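Local coordinates for galactose-1-phosphate uridylyltransferase (Pyrobaculum aerophilum str. IM2, PDB 6K9Z) that catalyses the transfer of a uridylyl group between UDP-glucose and galactose 1-phosphate, a nucleotidyl transfer of galactose metabolism, at the interface of chains A and B. Residues are numbered along the deposited sequence; one frame, centred on the assembly and turned at random. Chains: chain A/B, Galactose-1-phosphate uridylyltransferase.

Contacts 1 and 2 belong to one two-fold symmetric interface, and the centres of their C-alpha atoms lie about 24 Å apart. They are joined by sequence: the loop that carries A:Glu11 in contact 1 leads straight into strand 12-15, whose copy in chain B makes contact 2. Phe292 serves both, lending ring carbon CE2 in chain B to contact 1, near the A:Glu11 carboxylate, and its backbone carbonyl in chain A to contact 2. The centre of contact 1 is about 23 Å from the substituted B:Phe140, at the family's nucleophilic histidine position, and that of contact 2 about 29 Å from A:Phe140, so their part is probably in assembly.

Contact 1: the interface of chains A and B. Residues chain A 6, 8-9, 11, 287; chain B 152, 155-156, 197, 199, 270, 290, 292.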
loop_
_atom_site.group_PDB
_atom_site.type_symbol
_atom_site.label_atom_id
_atom_site.label_comp_id
_atom_site.label_asym_id
_atom_site.label_seq_id
_atom_site.Cartn_x
_atom_site.Cartn_y
_atom_site.Cartn_z
ATOM N N ASP A 6 -14.571 -1.604 -3.408
ATOM C CA ASP A 6 -13.983 -2.599 -4.347
ATOM C C ASP A 6 -14.690 -3.928 -4.091
ATOM O O ASP A 6 -14.657 -4.453 -2.992
ATOM C CB ASP A 6 -12.466 -2.661 -4.162
ATOM C CG ASP A 6 -11.771 -3.614 -5.109
ATOM O OD1 ASP A 6 -12.319 -4.703 -5.335
ATOM O OD2 ASP A 6 -10.692 -3.214 -5.619
ATOM N N PHE A 8 -14.008 -6.871 -5.063
ATOM C CA PHE A 8 -13.039 -7.988 -4.952
ATOM C C PHE A 8 -12.238 -7.932 -3.667
ATOM O O PHE A 8 -11.771 -8.984 -3.207
ATOM C CB PHE A 8 -12.172 -8.057 -6.212
ATOM C CG PHE A 8 -12.994 -8.269 -7.446
ATOM C CD1 PHE A 8 -13.658 -9.481 -7.671
ATOM C CD2 PHE A 8 -13.104 -7.275 -8.398
ATOM C CE1 PHE A 8 -14.407 -9.684 -8.816
ATOM C CE2 PHE A 8 -13.864 -7.477 -9.538
ATOM C CZ PHE A 8 -14.527 -8.679 -9.739
ATOM N N THR A 9 -12.046 -6.759 -3.064
ATOM C CA THR A 9 -11.197 -6.658 -1.865
ATOM C C THR A 9 -11.971 -6.121 -0.656
ATOM O O THR A 9 -11.478 -6.279 0.440
ATOM C CB THR A 9 -9.981 -5.775 -2.157
ATOM O OG1 THR A 9 -10.434 -4.448 -2.358
ATOM C CG2 THR A 9 -9.219 -6.179 -3.404
ATOM N N GLU A 11 -12.079 -3.038 -0.176
ATOM C CA GLU A 11 -11.464 -1.752 0.155
ATOM C C GLU A 11 -12.424 -0.622 -0.202
ATOM O O GLU A 11 -13.189 -0.733 -1.156
ATOM C CB GLU A 11 -10.133 -1.603 -0.567
ATOM C CG GLU A 11 -9.138 -2.611 -0.051
ATOM C CD GLU A 11 -7.944 -2.812 -0.972
ATOM O OE1 GLU A 11 -8.167 -2.951 -2.176
ATOM O OE2 GLU A 11 -6.831 -2.889 -0.453
ATOM N N LEU A 287 1.667 -2.671 -3.708
ATOM C CA LEU A 287 0.312 -2.147 -4.058
ATOM C C LEU A 287 -0.444 -3.170 -4.916
ATOM O O LEU A 287 -1.683 -3.262 -4.772
ATOM C CB LEU A 287 0.485 -0.799 -4.776
ATOM C CG LEU A 287 1.243 0.277 -3.990
ATOM C CD1 LEU A 287 1.259 1.563 -4.766
ATOM C CD2 LEU A 287 0.648 0.511 -2.616
ATOM N N ARG B 152 -3.306 -9.928 -1.888
ATOM C CA ARG B 152 -4.309 -9.157 -2.661
ATOM C C ARG B 152 -5.075 -10.090 -3.614
ATOM O O ARG B 152 -6.305 -9.983 -3.725
ATOM C CB ARG B 152 -3.682 -8.066 -3.534
ATOM C CG ARG B 152 -4.741 -7.262 -4.304
ATOM C CD ARG B 152 -4.197 -5.947 -4.877
ATOM N NE ARG B 152 -3.987 -5.032 -3.757
ATOM C CZ ARG B 152 -4.944 -4.313 -3.168
ATOM N NH1 ARG B 152 -6.190 -4.350 -3.604
ATOM N NH2 ARG B 152 -4.657 -3.541 -2.129
ATOM N N ALA B 155 -7.541 -12.275 -1.643
ATOM C CA ALA B 155 -8.789 -11.553 -1.312
ATOM C C ALA B 155 -9.715 -11.540 -2.534
ATOM O O ALA B 155 -10.912 -11.810 -2.368
ATOM C CB ALA B 155 -8.461 -10.155 -0.851
ATOM N N GLU B 156 -9.160 -11.283 -3.723
ATOM C CA GLU B 156 -9.975 -11.252 -4.971
ATOM C C GLU B 156 -10.544 -12.658 -5.212
ATOM O O GLU B 156 -11.710 -12.788 -5.637
ATOM C CB GLU B 156 -9.144 -10.791 -6.165
ATOM C CG GLU B 156 -8.603 -9.383 -6.024
ATOM C CD GLU B 156 -8.192 -8.733 -7.330
ATOM O OE1 GLU B 156 -8.269 -9.433 -8.361
ATOM O OE2 GLU B 156 -7.751 -7.557 -7.285
ATOM N N TYR B 197 -14.363 1.073 -9.124
ATOM C CA TYR B 197 -13.633 0.978 -7.827
ATOM C C TYR B 197 -12.147 1.301 -8.006
ATOM O O TYR B 197 -11.304 0.831 -7.160
ATOM C CB TYR B 197 -13.836 -0.417 -7.223
ATOM C CG TYR B 197 -13.690 -1.531 -8.227
ATOM C CD1 TYR B 197 -14.751 -1.884 -9.039
ATOM C CD2 TYR B 197 -12.496 -2.195 -8.408
ATOM C CE1 TYR B 197 -14.651 -2.895 -9.992
ATOM C CE2 TYR B 197 -12.353 -3.159 -9.394
ATOM C CZ TYR B 197 -13.452 -3.559 -10.147
ATOM O OH TYR B 197 -13.304 -4.469 -11.154
ATOM N N LYS B 199 -8.653 3.005 -7.425
ATOM C CA LYS B 199 -8.052 3.600 -6.198
ATOM C C LYS B 199 -6.857 4.507 -6.526
ATOM O O LYS B 199 -6.491 5.317 -5.662
ATOM C CB LYS B 199 -7.494 2.511 -5.279
ATOM C CG LYS B 199 -8.422 1.346 -4.997
ATOM C CD LYS B 199 -7.721 0.175 -4.354
ATOM C CE LYS B 199 -8.551 -1.086 -4.434
ATOM N NZ LYS B 199 -9.416 -1.080 -5.636
ATOM N N TYR B 270 -1.586 0.980 -12.511
ATOM C CA TYR B 270 -1.779 2.115 -11.587
ATOM C C TYR B 270 -0.908 3.240 -12.100
ATOM O O TYR B 270 0.267 3.231 -11.835
ATOM C CB TYR B 270 -1.437 1.750 -10.148
ATOM C CG TYR B 270 -1.982 0.419 -9.667
ATOM C CD1 TYR B 270 -3.202 -0.080 -10.061
ATOM C CD2 TYR B 270 -1.275 -0.303 -8.721
ATOM C CE1 TYR B 270 -3.695 -1.280 -9.560
ATOM C CE2 TYR B 270 -1.760 -1.483 -8.187
ATOM C CZ TYR B 270 -2.971 -1.983 -8.616
ATOM O OH TYR B 270 -3.404 -3.183 -8.102
ATOM N N SER B 290 -5.268 0.925 4.457
ATOM C CA SER B 290 -5.891 0.410 3.202
ATOM C C SER B 290 -7.108 1.250 2.867
ATOM O O SER B 290 -8.117 0.690 2.354
ATOM C CB SER B 290 -6.228 -1.074 3.187
ATOM O OG SER B 290 -5.057 -1.810 3.430
ATOM N N PHE B 292 -8.206 4.665 0.422
ATOM C CA PHE B 292 -7.732 5.332 -0.819
ATOM C C PHE B 292 -8.619 6.533 -1.092
ATOM O O PHE B 292 -9.787 6.518 -0.685
ATOM C CB PHE B 292 -7.777 4.284 -1.939
ATOM C CG PHE B 292 -6.997 3.053 -1.585
ATOM C CD1 PHE B 292 -5.627 3.003 -1.823
ATOM C CD2 PHE B 292 -7.627 1.937 -1.047
ATOM C CE1 PHE B 292 -4.883 1.858 -1.528
ATOM C CE2 PHE B 292 -6.884 0.797 -0.731
ATOM C CZ PHE B 292 -5.516 0.765 -0.970
#
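The loop after strand 2-5 of chain A, with helix 284-289 close by, meets the start of helix 151-167, the 197-199 loop and strand 291-294 of chain B. B:Arg152, its chain bent at chi3 (-72°), crosses A:Glu11 at about a right angle and grips its carboxylate end-on: guanidinium NH1 lies 2.8 Å from OE1 and NH2 2.8 Å from OE2, each oxygen using its syn lone pair. The NH1 bond is nearly straight, 174° at the hydrogen. The hydroxyl OG1 of A:Thr9 also donates to A:Glu11 OE1 (2.7 Å), from above the carboxylate plane, and so helps fix its rotation. Next to this pair, the ammonium NZ of B:Lys199 makes a short salt bridge, 2.5 Å, to A:Asp6 OD2 on its anti lone pair, and NZ also donates to the carbonyl O of B:Tyr197 at 3.1 Å, nearly along the C=O axis. A:Asp6 has CG anti to the backbone N (chi1 -178°); its OD1 accepts from the backbone N of A:Phe8 (2.8 Å) and of A:Thr9, tying down the loop. Farther along, the ring edge of A:Phe8 at CE2 meets the phenol OH of B:Tyr197 in plane at 3.5 Å. An alanine in place of A:Glu11 would lose both guanidinium bonds and would probably leave the charge of B:Arg152 poorly balanced. Ionic pairs thus clasp the loop, partly through the helix that also carries iron ligand B:Glu156, and are likely to stabilise the crystal dimer.

Contact 2: the interface of chains A and B. Residues chain A 292-298; chain B 13-17, 54.
In this type 1 galactose-1-phosphate uridylyltransferase, a half-barrel protein, strand 291-294 of chain A runs parallel to strand 12-15 of chain B, forming an intersubunit beta ladder in which A:Phe292, A:Thr293 and A:Leu294 pair with B:Ile13, B:Leu14 and B:Val15. Backbone hydrogen bonds alternate between the strands. The amide N of B:Leu14 donates to A:Phe292 O at 2.5 Å, short and almost straight (171° at the hydrogen), within the carbonyl plane. Returning the bond, A:Leu294 N reaches B:Leu14 O at 3.0 Å, although it comes from above that carbonyl, 35° out of its plane. One step on, B:Ser16 N lies 2.8 Å from A:Leu294 O, nearly along the C=O axis, so the hydrogen bonding carries on just past the end of the chain B strand. The side chain of A:Thr293 can be followed outward: CB sits 3.9 Å from the carbonyl O of B:Leu14, and the methyl CG2, anti to the carbonyl carbon while OG1 takes the crowded position (chi1 65°), meets B:Val54 CG1 at 4.0 Å and also brushes B:Leu14 CB. A:Leu294 lies alongside B:Ile13, both pointing the same way, its branch carbon CG 3.9 Å from the methyl CG2 of B:Ile13. Beyond the strand, chain A turns toward helix 298-309, and the hydroxyl OG1 of A:Thr296 donates to A:Asp295 OD1 within the turn. A:Thr297 then crosses B:Pro17 obliquely, its methyl CG2 resting 3.8 Å from ring carbon CG, while A:Pro298 CD and B:Val15 CG1 approach loosely, tip to tip.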
loop_
_atom_site.group_PDB
_atom_site.type_symbol
_atom_site.label_atom_id
_atom_site.label_comp_id
_atom_site.label_asym_id
_atom_site.label_seq_id
_atom_site.Cartn_x
_atom_site.Cartn_y
_atom_site.Cartn_z
ATOM N N PHE A 292 5.441 -7.921 0.493
ATOM C CA PHE A 292 6.468 -7.003 0.991
ATOM C C PHE A 292 7.837 -7.740 1.013
ATOM O O PHE A 292 7.897 -9.009 1.120
ATOM C CB PHE A 292 6.021 -6.533 2.363
ATOM C CG PHE A 292 4.630 -5.974 2.335
ATOM C CD1 PHE A 292 3.531 -6.778 2.515
ATOM C CD2 PHE A 292 4.434 -4.631 2.073
ATOM C CE1 PHE A 292 2.243 -6.261 2.429
ATOM C CE2 PHE A 292 3.156 -4.120 1.994
ATOM C CZ PHE A 292 2.065 -4.931 2.184
ATOM N N THR A 293 8.897 -6.936 0.838
ATOM C CA THR A 293 10.300 -7.415 0.802
ATOM C C THR A 293 11.139 -6.616 1.796
ATOM O O THR A 293 10.995 -5.407 1.926
ATOM C CB THR A 293 10.843 -7.369 -0.629
ATOM O OG1 THR A 293 10.901 -6.004 -1.049
ATOM C CG2 THR A 293 9.960 -8.106 -1.612
ATOM N N LEU A 294 12.052 -7.309 2.453
ATOM C CA LEU A 294 13.070 -6.678 3.325
ATOM C C LEU A 294 14.436 -7.170 2.916
ATOM O O LEU A 294 14.582 -8.395 2.660
ATOM C CB LEU A 294 12.850 -7.061 4.786
ATOM C CG LEU A 294 11.651 -6.435 5.428
ATOM C CD1 LEU A 294 11.518 -6.925 6.868
ATOM C CD2 LEU A 294 11.762 -4.916 5.348
ATOM N N ASP A 295 15.390 -6.249 2.875
ATOM C CA ASP A 295 16.774 -6.588 2.501
ATOM C C ASP A 295 17.611 -6.696 3.774
ATOM O O ASP A 295 18.835 -6.891 3.650
ATOM C CB ASP A 295 17.316 -5.572 1.501
ATOM C CG ASP A 295 17.672 -4.233 2.111
ATOM O OD1 ASP A 295 17.449 -4.019 3.320
ATOM O OD2 ASP A 295 18.214 -3.419 1.344
ATOM N N THR A 296 16.961 -6.550 4.919
ATOM C CA THR A 296 17.611 -6.582 6.249
ATOM C C THR A 296 16.686 -7.292 7.225
ATOM O O THR A 296 15.472 -7.027 7.197
ATOM C CB THR A 296 17.946 -5.167 6.731
ATOM O OG1 THR A 296 18.701 -4.534 5.693
ATOM C CG2 THR A 296 18.745 -5.194 8.011
ATOM N N THR A 297 17.205 -8.148 8.104
ATOM C CA THR A 297 16.246 -8.801 9.038
ATOM C C THR A 297 15.650 -7.768 9.977
ATOM O O THR A 297 16.325 -6.832 10.375
ATOM C CB THR A 297 16.868 -9.954 9.814
ATOM O OG1 THR A 297 17.807 -9.400 10.734
ATOM C CG2 THR A 297 17.511 -10.973 8.907
ATOM N N PRO A 298 14.389 -7.962 10.417
ATOM C CA PRO A 298 13.818 -7.172 11.505
ATOM C C PRO A 298 14.713 -7.150 12.752
ATOM O O PRO A 298 14.710 -6.159 13.448
ATOM C CB PRO A 298 12.459 -7.845 11.732
ATOM C CG PRO A 298 12.063 -8.379 10.359
ATOM C CD PRO A 298 13.386 -8.812 9.758
ATOM N N ILE B 13 5.928 -11.411 4.122
ATOM C CA ILE B 13 7.115 -10.534 3.936
ATOM C C ILE B 13 8.248 -11.421 3.418
ATOM O O ILE B 13 8.592 -12.390 4.108
ATOM C CB ILE B 13 7.497 -9.836 5.254
ATOM C CG1 ILE B 13 6.284 -9.191 5.930
ATOM C CG2 ILE B 13 8.609 -8.828 5.019
ATOM C CD1 ILE B 13 5.457 -10.143 6.758
ATOM N N LEU B 14 8.803 -11.097 2.250
ATOM C CA LEU B 14 9.935 -11.906 1.737
ATOM C C LEU B 14 11.186 -11.288 2.355
ATOM O O LEU B 14 11.652 -10.257 1.859
ATOM C CB LEU B 14 9.960 -11.845 0.206
ATOM C CG LEU B 14 8.622 -12.103 -0.485
ATOM C CD1 LEU B 14 8.808 -12.279 -1.982
ATOM C CD2 LEU B 14 7.917 -13.310 0.105
ATOM N N VAL B 15 11.672 -11.911 3.424
ATOM C CA VAL B 15 12.838 -11.389 4.177
ATOM C C VAL B 15 14.068 -12.011 3.524
ATOM O O VAL B 15 14.207 -13.215 3.602
ATOM C CB VAL B 15 12.777 -11.732 5.675
ATOM C CG1 VAL B 15 14.006 -11.174 6.389
ATOM C CG2 VAL B 15 11.480 -11.252 6.320
ATOM N N SER B 16 14.897 -11.217 2.875
ATOM C CA SER B 16 16.002 -11.734 2.038
ATOM C C SER B 16 17.220 -10.870 2.257
ATOM O O SER B 16 17.398 -9.953 1.481
ATOM C CB SER B 16 15.559 -11.768 0.603
ATOM O OG SER B 16 16.582 -12.419 -0.129
ATOM N N PRO B 17 17.978 -11.095 3.355
ATOM C CA PRO B 17 19.132 -10.270 3.765
ATOM C C PRO B 17 20.492 -10.404 3.050
ATOM O O PRO B 17 20.413 -11.136 2.098
ATOM C CB PRO B 17 19.440 -10.699 5.205
ATOM C CG PRO B 17 18.698 -12.010 5.411
ATOM C CD PRO B 17 17.626 -12.110 4.358
ATOM N N VAL B 54 14.577 -12.584 -3.961
ATOM C CA VAL B 54 13.710 -12.596 -2.743
ATOM C C VAL B 54 13.170 -14.019 -2.492
ATOM O O VAL B 54 12.749 -14.303 -1.350
ATOM C CB VAL B 54 12.591 -11.541 -2.798
ATOM C CG1 VAL B 54 13.166 -10.140 -2.799
ATOM C CG2 VAL B 54 11.663 -11.748 -3.982
#